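Local coordinates for alpha-galactosidase (PDB 3MI6), which probably catalyses the hydrolysis of terminal, non-reducing alpha-D-galactose residues from alpha-galactosides, as a member of glycoside hydrolase family 36, at residues Phe23-Ile34 / Asn65-Glu76; Phe250-Ala261 / Ile272-Glu280. All coordinates share one frame; numbering follows the deposited sequence.

Contact 1. Residues Phe23-Ile34 / Asn65-Glu76; sequences FQIMKNGEAGQI and NPNFQPATIKAE
Gly32 and Ala75 form a single beta bridge, their CA atoms 4.8 Å apart, by which residues 65-76, an irregular length of chain, lie against the beta hairpin of strands 19-25 and 31-36. Backbone bonds flank this bridge. Gln33 N donates to Lys74 O at 3.0 Å, and Glu76 N makes a weak bond to Ala31 O at 3.4 Å. Glycine suits position 32, since a side chain there would run into the selenium of Met26, a selenomethionine.

The hairpin's own turn is held by polar bonds. Met26-Gly29 is a type I turn, and Gly29, with positive phi, completes what fits a G1 bulge. Asn28 OD1 accepts from Glu30 N at 3.0 Å, an Asx turn that fixes the amide; with CG between the backbone N and the carbonyl carbon (chi1 74°), the side chain stands against Phe68, amide and ring planes steeply inclined to each other.

Apolar packing gathers at that ring. The methyl CE of Met26 lies 3.6 Å from Phe68 CZ and meets Ile73 CG2 tip to tip at 3.5 Å; the unbranched selenoether chain, bent at its last torsion, brings CE between the ring of Phe68 and the branched end of Ile73. Ile73 CD1 lies over one face of the ring, toward the rim, while Lys27 lends its aliphatic CB at the CE2 corner.

Charge enters at the other end. Glu76 is largely buried, and its OE2 is satisfied by the hydroxyls of Tyr21 and Tyr151, with Lys162 a more distant, weak ion-pair partner. A bend at chi2 (72°) folds its carboxylate over a face of Phe23, the two planes only 14° apart, so that OE2 lies 3.9 Å from Phe23 CD1.

Contact 2. Residues Phe250-Ala261 / Ile272-Glu280; sequences FNLVYSGNFLDA and ILTGINPDE
Leu259 pairs with Gly275, and Ala261 with Leu273, as hydrogen-bonded pairs of an antiparallel hairpin; the axes of its strands 258-261 and 272-274 come within 4.9 Å, their directions 174° apart. Between Ala261 and Leu273 the bonds are reciprocal and nearly straight: Leu273 N reaches Ala261 O at 2.8 Å, and Ala261 N reaches Leu273 O at 2.9 Å. Leu259 N donates to Gly275 O, answered by a weaker return bond. At Gly275 the chain turns a corner with phi 166°, a backbone shape best suited to glycine, yet Asn277 N still bonds Asn257 O at 3.1 Å.

Side chains close the hairpin against residues 250-254. Ile272 presents CG2, anti to its own nitrogen, over a face of Phe250, 3.7 Å from the ring centroid in a CH-pi contact. An alanine in place of Phe250 lacks the ring, and Ile272 CG2 would probably be left without its CH-pi partner, with a gap opened beside it. Tyr254 repeats the theme: Ile276 CG1 lies over one ring face, 4.1 Å from the centroid, and Gly256 N over the opposite one. Leu252 CD1 rests on Gly275 CA. Leu259 CD2 meets Pro278 CD at 3.6 Å, the two side chains crossing at about a right angle. Asn257 turns its OD1 to Met223 N.

Phe250 belongs to strand 247-252 of one large antiparallel sheet and Ile272 to another, and such apolar packing between sheets is consistent with the beta-supersandwich fold of the family 36 N-terminal domain.

Overall arrangement
Both contacts lie in the N-terminal family region and follow one another along the chain, their centres 25 Å apart and their nearest atoms about 7 Å apart, without touching. The nine-stranded sheet connects them: strand 132-140 packs on the hairpin of contact 1, and strand 247-252 supplies part of contact 2. Contact 1 is peripheral, its centre 34 Å from that of the chain, and away from the predicted active site. Contact 2 is central, at 13 Å, and its Asn257 side chain is about 10 Å from that of Met480, a predicted substrate-binding residue. Each also meets another subunit: Thr72 bonds Tyr679 of the second, Glu280 pairs with Arg99 of the third.

Contact 1. Residues Phe23-Ile34 / Asn65-Glu76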
loop_
_atom_site.group_PDB
_atom_site.type_symbol
_atom_site.label_atom_id
_atom_site.label_comp_id
_atom_site.label_asym_id
_atom_site.label_seq_id
_atom_site.Cartn_x
_atom_site.Cartn_y
_atom_site.Cartn_z
ATOM N N PHE D 23 26.412 17.988 17.968
ATOM C CA PHE D 23 27.152 16.841 18.493
ATOM C C PHE D 23 28.023 17.185 19.697
ATOM O O PHE D 23 28.216 18.356 20.012
ATOM C CB PHE D 23 27.975 16.142 17.404
ATOM C CG PHE D 23 29.059 16.995 16.790
ATOM C CD1 PHE D 23 28.756 17.927 15.812
ATOM C CD2 PHE D 23 30.388 16.825 17.161
ATOM C CE1 PHE D 23 29.744 18.688 15.228
ATOM C CE2 PHE D 23 31.394 17.594 16.579
ATOM C CZ PHE D 23 31.069 18.525 15.610
ATOM N N GLN D 24 28.555 16.153 20.351
ATOM C CA GLN D 24 29.286 16.316 21.601
ATOM C C GLN D 24 30.472 15.361 21.711
ATOM O O GLN D 24 30.369 14.182 21.364
ATOM C CB GLN D 24 28.343 16.092 22.781
ATOM C CG GLN D 24 28.949 16.400 24.137
ATOM C CD GLN D 24 27.950 16.215 25.281
ATOM O OE1 GLN D 24 27.092 15.322 25.246
ATOM N NE2 GLN D 24 28.069 17.054 26.310
ATOM N N ILE D 25 31.604 15.872 22.195
ATOM C CA ILE D 25 32.737 15.009 22.513
ATOM C C ILE D 25 32.402 14.224 23.767
ATOM O O ILE D 25 31.870 14.767 24.740
ATOM C CB ILE D 25 34.030 15.796 22.717
ATOM C CG1 ILE D 25 34.387 16.555 21.443
ATOM C CG2 ILE D 25 35.158 14.859 23.063
ATOM C CD1 ILE D 25 34.537 15.655 20.228
HETATM N N MSE D 26 32.713 12.940 23.749
HETATM C CA MSE D 26 32.219 12.057 24.785
HETATM C C MSE D 26 33.277 11.457 25.710
HETATM O O MSE D 26 34.490 11.577 25.485
HETATM C CB MSE D 26 31.406 10.945 24.144
HETATM C CG MSE D 26 30.240 11.463 23.321
HETATM SE SE MSE D 26 28.903 10.069 23.208
HETATM C CE MSE D 26 29.950 8.650 22.340
ATOM N N LYS D 27 32.785 10.815 26.763
ATOM C CA LYS D 27 33.616 10.164 27.762
ATOM C C LYS D 27 34.846 9.489 27.143
ATOM O O LYS D 27 35.971 9.714 27.587
ATOM C CB LYS D 27 32.763 9.159 28.536
ATOM C CG LYS D 27 33.444 8.492 29.699
ATOM C CD LYS D 27 32.574 7.373 30.284
ATOM C CE LYS D 27 31.334 7.907 31.022
ATOM N NZ LYS D 27 31.668 8.603 32.303
ATOM N N ASN D 28 34.642 8.681 26.107
ATOM C CA ASN D 28 35.748 7.920 25.533
ATOM C C ASN D 28 36.573 8.677 24.508
ATOM O O ASN D 28 37.489 8.109 23.922
ATOM C CB ASN D 28 35.261 6.628 24.902
ATOM C CG ASN D 28 34.538 6.863 23.597
ATOM O OD1 ASN D 28 34.143 7.991 23.276
ATOM N ND2 ASN D 28 34.352 5.792 22.832
ATOM N N GLY D 29 36.238 9.945 24.287
ATOM C CA GLY D 29 37.011 10.804 23.408
ATOM C C GLY D 29 36.479 10.932 21.994
ATOM O O GLY D 29 36.957 11.778 21.228
ATOM N N GLU D 30 35.510 10.086 21.637
ATOM C CA GLU D 30 34.885 10.126 20.311
ATOM C C GLU D 30 33.715 11.092 20.302
ATOM O O GLU D 30 33.130 11.376 21.345
ATOM C CB GLU D 30 34.418 8.735 19.866
ATOM C CG GLU D 30 35.518 7.867 19.288
ATOM C CD GLU D 30 35.051 6.457 18.948
ATOM O OE1 GLU D 30 34.906 5.626 19.873
ATOM O OE2 GLU D 30 34.832 6.169 17.747
ATOM N N ALA D 31 33.383 11.590 19.114
ATOM C CA ALA D 31 32.273 12.527 18.933
ATOM C C ALA D 31 30.921 11.814 18.832
ATOM O O ALA D 31 30.768 10.849 18.075
ATOM C CB ALA D 31 32.513 13.403 17.699
ATOM N N GLY D 32 29.950 12.306 19.600
ATOM C CA GLY D 32 28.620 11.721 19.695
ATOM C C GLY D 32 27.551 12.623 19.112
ATOM O O GLY D 32 27.369 13.772 19.513
ATOM N N GLN D 33 26.843 12.093 18.130
ATOM C CA GLN D 33 25.806 12.839 17.441
ATOM C C GLN D 33 24.628 12.956 18.381
ATOM O O GLN D 33 24.254 11.976 19.021
ATOM C CB GLN D 33 25.425 12.092 16.172
ATOM C CG GLN D 33 24.082 12.399 15.648
ATOM C CD GLN D 33 23.972 13.796 15.124
ATOM O OE1 GLN D 33 24.963 14.425 14.720
ATOM N NE2 GLN D 33 22.748 14.298 15.108
ATOM N N ILE D 34 24.067 14.158 18.495
ATOM C CA ILE D 34 22.957 14.377 19.420
ATOM C C ILE D 34 21.617 14.589 18.687
ATOM O O ILE D 34 20.600 14.005 19.049
ATOM C CB ILE D 34 23.217 15.590 20.364
ATOM C CG1 ILE D 34 24.646 15.582 20.884
ATOM C CG2 ILE D 34 22.260 15.584 21.549
ATOM C CD1 ILE D 34 24.870 16.597 21.954
ATOM N N ASN D 65 31.923 1.505 33.233
ATOM C CA ASN D 65 30.787 2.007 32.485
ATOM C C ASN D 65 30.123 0.872 31.713
ATOM O O ASN D 65 30.372 0.710 30.521
ATOM C CB ASN D 65 31.242 3.115 31.529
ATOM C CG ASN D 65 32.261 4.054 32.160
ATOM O OD1 ASN D 65 31.971 5.217 32.416
ATOM N ND2 ASN D 65 33.458 3.551 32.401
ATOM N N PRO D 66 29.297 0.059 32.397
ATOM C CA PRO D 66 28.613 -1.030 31.691
ATOM C C PRO D 66 27.650 -0.467 30.652
ATOM O O PRO D 66 27.434 -1.073 29.606
ATOM C CB PRO D 66 27.827 -1.745 32.803
ATOM C CG PRO D 66 28.502 -1.353 34.073
ATOM C CD PRO D 66 28.997 0.051 33.840
ATOM N N ASN D 67 27.102 0.705 30.940
ATOM C CA ASN D 67 26.043 1.268 30.125
ATOM C C ASN D 67 26.553 2.118 28.966
ATOM O O ASN D 67 25.767 2.580 28.138
ATOM C CB ASN D 67 25.065 2.071 30.998
ATOM C CG ASN D 67 24.531 1.269 32.197
ATOM O OD1 ASN D 67 23.969 1.846 33.130
ATOM N ND2 ASN D 67 24.705 -0.051 32.173
ATOM N N PHE D 68 27.859 2.341 28.905
ATOM C CA PHE D 68 28.438 2.957 27.719
ATOM C C PHE D 68 28.633 1.856 26.686
ATOM O O PHE D 68 29.530 1.032 26.817
ATOM C CB PHE D 68 29.763 3.652 28.035
ATOM C CG PHE D 68 30.203 4.637 26.982
ATOM C CD1 PHE D 68 30.835 4.205 25.831
ATOM C CD2 PHE D 68 29.998 5.997 27.154
ATOM C CE1 PHE D 68 31.251 5.114 24.864
ATOM C CE2 PHE D 68 30.406 6.913 26.192
ATOM C CZ PHE D 68 31.032 6.473 25.046
ATOM N N GLN D 69 27.761 1.829 25.682
ATOM C CA GLN D 69 27.766 0.780 24.664
ATOM C C GLN D 69 27.656 1.401 23.281
ATOM O O GLN D 69 26.619 1.973 22.941
ATOM C CB GLN D 69 26.615 -0.204 24.894
ATOM C CG GLN D 69 26.757 -1.005 26.178
ATOM C CD GLN D 69 25.569 -1.914 26.463
ATOM O OE1 GLN D 69 25.699 -3.144 26.480
ATOM N NE2 GLN D 69 24.412 -1.313 26.702
ATOM N N PRO D 70 28.731 1.294 22.480
ATOM C CA PRO D 70 28.797 1.897 21.139
ATOM C C PRO D 70 27.657 1.460 20.200
ATOM O O PRO D 70 27.338 2.216 19.276
ATOM C CB PRO D 70 30.149 1.417 20.605
ATOM C CG PRO D 70 30.961 1.139 21.835
ATOM C CD PRO D 70 29.987 0.611 22.843
ATOM N N ALA D 71 27.068 0.281 20.432
ATOM C CA ALA D 71 25.927 -0.221 19.643
ATOM C C ALA D 71 24.646 0.615 19.781
ATOM O O ALA D 71 23.817 0.646 18.870
ATOM C CB ALA D 71 25.634 -1.686 19.989
ATOM N N THR D 72 24.485 1.275 20.924
ATOM C CA THR D 72 23.329 2.130 21.149
ATOM C C THR D 72 23.694 3.618 21.162
ATOM O O THR D 72 22.892 4.447 21.601
ATOM C CB THR D 72 22.626 1.808 22.478
ATOM O OG1 THR D 72 23.415 2.312 23.560
ATOM C CG2 THR D 72 22.412 0.305 22.646
ATOM N N ILE D 73 24.890 3.959 20.687
ATOM C CA ILE D 73 25.327 5.350 20.658
ATOM C C ILE D 73 25.455 5.922 19.251
ATOM O O ILE D 73 26.264 5.451 18.461
ATOM C CB ILE D 73 26.686 5.539 21.363
ATOM C CG1 ILE D 73 26.560 5.316 22.875
ATOM C CG2 ILE D 73 27.234 6.927 21.078
ATOM C CD1 ILE D 73 27.859 5.533 23.622
ATOM N N LYS D 74 24.663 6.944 18.949
ATOM C CA LYS D 74 24.790 7.666 17.694
ATOM C C LYS D 74 26.170 8.317 17.529
ATOM O O LYS D 74 26.609 9.114 18.352
ATOM C CB LYS D 74 23.721 8.739 17.587
ATOM C CG LYS D 74 22.327 8.236 17.299
ATOM C CD LYS D 74 21.320 9.252 17.809
ATOM C CE LYS D 74 21.397 9.270 19.318
ATOM N NZ LYS D 74 20.708 10.420 19.905
ATOM N N ALA D 75 26.852 7.986 16.443
ATOM C CA ALA D 75 28.198 8.476 16.234
ATOM C C ALA D 75 28.262 9.473 15.107
ATOM O O ALA D 75 27.352 9.573 14.280
ATOM C CB ALA D 75 29.123 7.336 15.946
ATOM N N GLU D 76 29.369 10.190 15.066
ATOM C CA GLU D 76 29.568 11.233 14.079
ATOM C C GLU D 76 30.528 10.762 12.987
ATOM O O GLU D 76 30.473 11.220 11.856
ATOM C CB GLU D 76 30.112 12.476 14.772
ATOM C CG GLU D 76 30.156 13.694 13.900
ATOM C CD GLU D 76 28.778 14.274 13.623
ATOM O OE1 GLU D 76 27.773 13.736 14.152
ATOM O OE2 GLU D 76 28.711 15.280 12.882
#

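Contact 2. Residues Phe250-Ala261 / Ile272-Glu280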
loop_
_atom_site.group_PDB
_atom_site.type_symbol
_atom_site.label_atom_id
_atom_site.label_comp_id
_atom_site.label_asym_id
_atom_site.label_seq_id
_atom_site.Cartn_x
_atom_site.Cartn_y
_atom_site.Cartn_z
ATOM N N PHE D 250 20.982 14.555 0.692
ATOM C CA PHE D 250 22.409 14.294 0.745
ATOM C C PHE D 250 22.972 14.341 -0.654
ATOM O O PHE D 250 22.488 13.639 -1.540
ATOM C CB PHE D 250 22.671 12.900 1.325
ATOM C CG PHE D 250 22.044 12.672 2.663
ATOM C CD1 PHE D 250 20.691 12.420 2.773
ATOM C CD2 PHE D 250 22.804 12.702 3.806
ATOM C CE1 PHE D 250 20.113 12.208 3.999
ATOM C CE2 PHE D 250 22.221 12.491 5.045
ATOM C CZ PHE D 250 20.872 12.247 5.139
ATOM N N ASN D 251 23.990 15.161 -0.871
ATOM C CA ASN D 251 24.716 15.081 -2.132
ATOM C C ASN D 251 26.254 15.058 -1.942
ATOM O O ASN D 251 26.753 15.032 -0.819
ATOM C CB ASN D 251 24.243 16.153 -3.117
ATOM C CG ASN D 251 24.434 15.737 -4.579
ATOM O OD1 ASN D 251 25.215 14.827 -4.885
ATOM N ND2 ASN D 251 23.728 16.411 -5.491
ATOM N N LEU D 252 27.007 15.052 -3.035
ATOM C CA LEU D 252 28.424 14.735 -2.960
ATOM C C LEU D 252 29.196 15.452 -4.050
ATOM O O LEU D 252 28.952 15.223 -5.225
ATOM C CB LEU D 252 28.587 13.244 -3.184
ATOM C CG LEU D 252 29.399 12.450 -2.185
ATOM C CD1 LEU D 252 30.300 11.446 -2.946
ATOM C CD2 LEU D 252 30.192 13.387 -1.255
ATOM N N VAL D 253 30.139 16.315 -3.693
ATOM C CA VAL D 253 30.921 16.933 -4.757
ATOM C C VAL D 253 32.042 16.013 -5.219
ATOM O O VAL D 253 33.176 16.200 -4.843
ATOM C CB VAL D 253 31.518 18.247 -4.334
ATOM C CG1 VAL D 253 31.955 19.006 -5.576
ATOM C CG2 VAL D 253 30.510 19.029 -3.533
ATOM N N TYR D 254 31.700 15.023 -6.035
ATOM C CA TYR D 254 32.627 13.997 -6.488
ATOM C C TYR D 254 32.065 13.420 -7.774
ATOM O O TYR D 254 30.877 13.524 -8.021
ATOM C CB TYR D 254 32.751 12.906 -5.425
ATOM C CG TYR D 254 33.925 11.988 -5.642
ATOM C CD1 TYR D 254 35.215 12.498 -5.736
ATOM C CD2 TYR D 254 33.745 10.607 -5.756
ATOM C CE1 TYR D 254 36.289 11.662 -5.943
ATOM C CE2 TYR D 254 34.809 9.759 -5.966
ATOM C CZ TYR D 254 36.082 10.291 -6.055
ATOM O OH TYR D 254 37.154 9.459 -6.276
ATOM N N SER D 255 32.896 12.829 -8.614
ATOM C CA SER D 255 32.425 12.410 -9.929
ATOM C C SER D 255 32.870 11.005 -10.258
ATOM O O SER D 255 32.703 10.551 -11.385
ATOM C CB SER D 255 32.945 13.356 -11.019
ATOM O OG SER D 255 32.863 14.703 -10.601
ATOM N N GLY D 256 33.459 10.333 -9.277
ATOM C CA GLY D 256 33.979 8.994 -9.465
ATOM C C GLY D 256 33.144 8.013 -8.682
ATOM O O GLY D 256 31.940 8.224 -8.514
ATOM N N ASN D 257 33.772 6.943 -8.199
ATOM C CA ASN D 257 33.044 5.914 -7.475
ATOM C C ASN D 257 32.429 6.435 -6.196
ATOM O O ASN D 257 33.126 6.983 -5.356
ATOM C CB ASN D 257 33.970 4.766 -7.158
ATOM C CG ASN D 257 34.366 4.011 -8.383
ATOM O OD1 ASN D 257 33.775 4.190 -9.437
ATOM N ND2 ASN D 257 35.362 3.146 -8.258
ATOM N N PHE D 258 31.121 6.277 -6.035
ATOM C CA PHE D 258 30.502 6.716 -4.791
ATOM C C PHE D 258 29.694 5.632 -4.083
ATOM O O PHE D 258 29.327 4.620 -4.683
ATOM C CB PHE D 258 29.633 7.946 -5.029
ATOM C CG PHE D 258 28.316 7.636 -5.654
ATOM C CD1 PHE D 258 28.181 7.592 -7.030
ATOM C CD2 PHE D 258 27.207 7.394 -4.877
ATOM C CE1 PHE D 258 26.962 7.321 -7.618
ATOM C CE2 PHE D 258 25.992 7.124 -5.463
ATOM C CZ PHE D 258 25.873 7.089 -6.843
ATOM N N LEU D 259 29.427 5.862 -2.799
ATOM C CA LEU D 259 28.477 5.055 -2.019
ATOM C C LEU D 259 27.468 5.929 -1.246
ATOM O O LEU D 259 27.833 6.886 -0.591
ATOM C CB LEU D 259 29.218 4.117 -1.058
ATOM C CG LEU D 259 28.381 3.427 0.016
ATOM C CD1 LEU D 259 27.655 2.255 -0.576
ATOM C CD2 LEU D 259 29.264 2.966 1.155
ATOM N N ASP D 260 26.196 5.591 -1.363
ATOM C CA ASP D 260 25.127 6.194 -0.578
ATOM C C ASP D 260 24.486 5.060 0.169
ATOM O O ASP D 260 23.824 4.223 -0.429
ATOM C CB ASP D 260 24.076 6.814 -1.483
ATOM C CG ASP D 260 24.434 8.207 -1.921
ATOM O OD1 ASP D 260 25.544 8.696 -1.608
ATOM O OD2 ASP D 260 23.586 8.828 -2.589
ATOM N N ALA D 261 24.686 5.014 1.474
ATOM C CA ALA D 261 24.305 3.828 2.210
ATOM C C ALA D 261 23.525 4.183 3.445
ATOM O O ALA D 261 23.885 5.092 4.193
ATOM C CB ALA D 261 25.522 2.988 2.555
ATOM N N ILE D 272 23.295 7.046 7.823
ATOM C CA ILE D 272 23.487 7.467 6.441
ATOM C C ILE D 272 24.966 7.773 6.174
ATOM O O ILE D 272 25.521 8.702 6.733
ATOM C CB ILE D 272 22.626 8.718 6.071
ATOM C CG1 ILE D 272 21.132 8.470 6.301
ATOM C CG2 ILE D 272 22.824 9.098 4.615
ATOM C CD1 ILE D 272 20.723 8.245 7.742
ATOM N N LEU D 273 25.587 6.980 5.304
ATOM C CA LEU D 273 26.997 7.118 4.955
ATOM C C LEU D 273 27.086 7.607 3.549
ATOM O O LEU D 273 26.411 7.064 2.706
ATOM C CB LEU D 273 27.680 5.751 4.995
ATOM C CG LEU D 273 28.042 5.160 6.351
ATOM C CD1 LEU D 273 28.815 3.874 6.182
ATOM C CD2 LEU D 273 28.861 6.179 7.097
ATOM N N THR D 274 27.909 8.614 3.279
ATOM C CA THR D 274 28.150 9.039 1.898
ATOM C C THR D 274 29.589 9.481 1.599
ATOM O O THR D 274 30.193 10.225 2.357
ATOM C CB THR D 274 27.159 10.128 1.428
ATOM O OG1 THR D 274 27.149 11.211 2.356
ATOM C CG2 THR D 274 25.738 9.559 1.312
ATOM N N GLY D 275 30.136 9.004 0.490
ATOM C CA GLY D 275 31.437 9.440 0.029
ATOM C C GLY D 275 31.970 8.504 -1.043
ATOM O O GLY D 275 31.211 7.862 -1.776
ATOM N N ILE D 276 33.293 8.433 -1.138
ATOM C CA ILE D 276 33.951 7.531 -2.062
ATOM C C ILE D 276 33.603 6.084 -1.721
ATOM O O ILE D 276 33.681 5.663 -0.574
ATOM C CB ILE D 276 35.467 7.712 -1.993
ATOM C CG1 ILE D 276 35.833 9.153 -2.319
ATOM C CG2 ILE D 276 36.163 6.755 -2.938
ATOM C CD1 ILE D 276 37.314 9.410 -2.296
ATOM N N ASN D 277 33.211 5.330 -2.731
ATOM C CA ASN D 277 32.884 3.932 -2.558
ATOM C C ASN D 277 34.027 3.144 -1.917
ATOM O O ASN D 277 35.080 2.984 -2.526
ATOM C CB ASN D 277 32.554 3.349 -3.929
ATOM C CG ASN D 277 31.994 1.955 -3.851
ATOM O OD1 ASN D 277 31.577 1.403 -4.871
ATOM N ND2 ASN D 277 31.962 1.376 -2.643
ATOM N N PRO D 278 33.828 2.644 -0.688
ATOM C CA PRO D 278 34.851 1.840 -0.014
ATOM C C PRO D 278 35.347 0.667 -0.852
ATOM O O PRO D 278 36.472 0.232 -0.648
ATOM C CB PRO D 278 34.122 1.331 1.229
ATOM C CG PRO D 278 33.193 2.385 1.532
ATOM C CD PRO D 278 32.701 2.923 0.206
ATOM N N ASP D 279 34.530 0.164 -1.770
ATOM C CA ASP D 279 34.962 -0.891 -2.673
ATOM C C ASP D 279 35.807 -0.370 -3.835
ATOM O O ASP D 279 35.562 0.724 -4.375
ATOM C CB ASP D 279 33.749 -1.645 -3.201
ATOM C CG ASP D 279 33.216 -2.656 -2.201
ATOM O OD1 ASP D 279 34.023 -3.496 -1.733
ATOM O OD2 ASP D 279 32.002 -2.619 -1.889
ATOM N N GLU D 280 36.789 -1.168 -4.242
ATOM C CA GLU D 280 37.801 -0.721 -5.206
ATOM C C GLU D 280 38.433 0.589 -4.771
ATOM O O GLU D 280 38.639 1.487 -5.579
ATOM C CB GLU D 280 37.209 -0.586 -6.600
ATOM C CG GLU D 280 36.656 -1.897 -7.128
ATOM C CD GLU D 280 37.747 -2.932 -7.409
ATOM O OE1 GLU D 280 38.363 -2.848 -8.499
ATOM O OE2 GLU D 280 37.978 -3.827 -6.554
#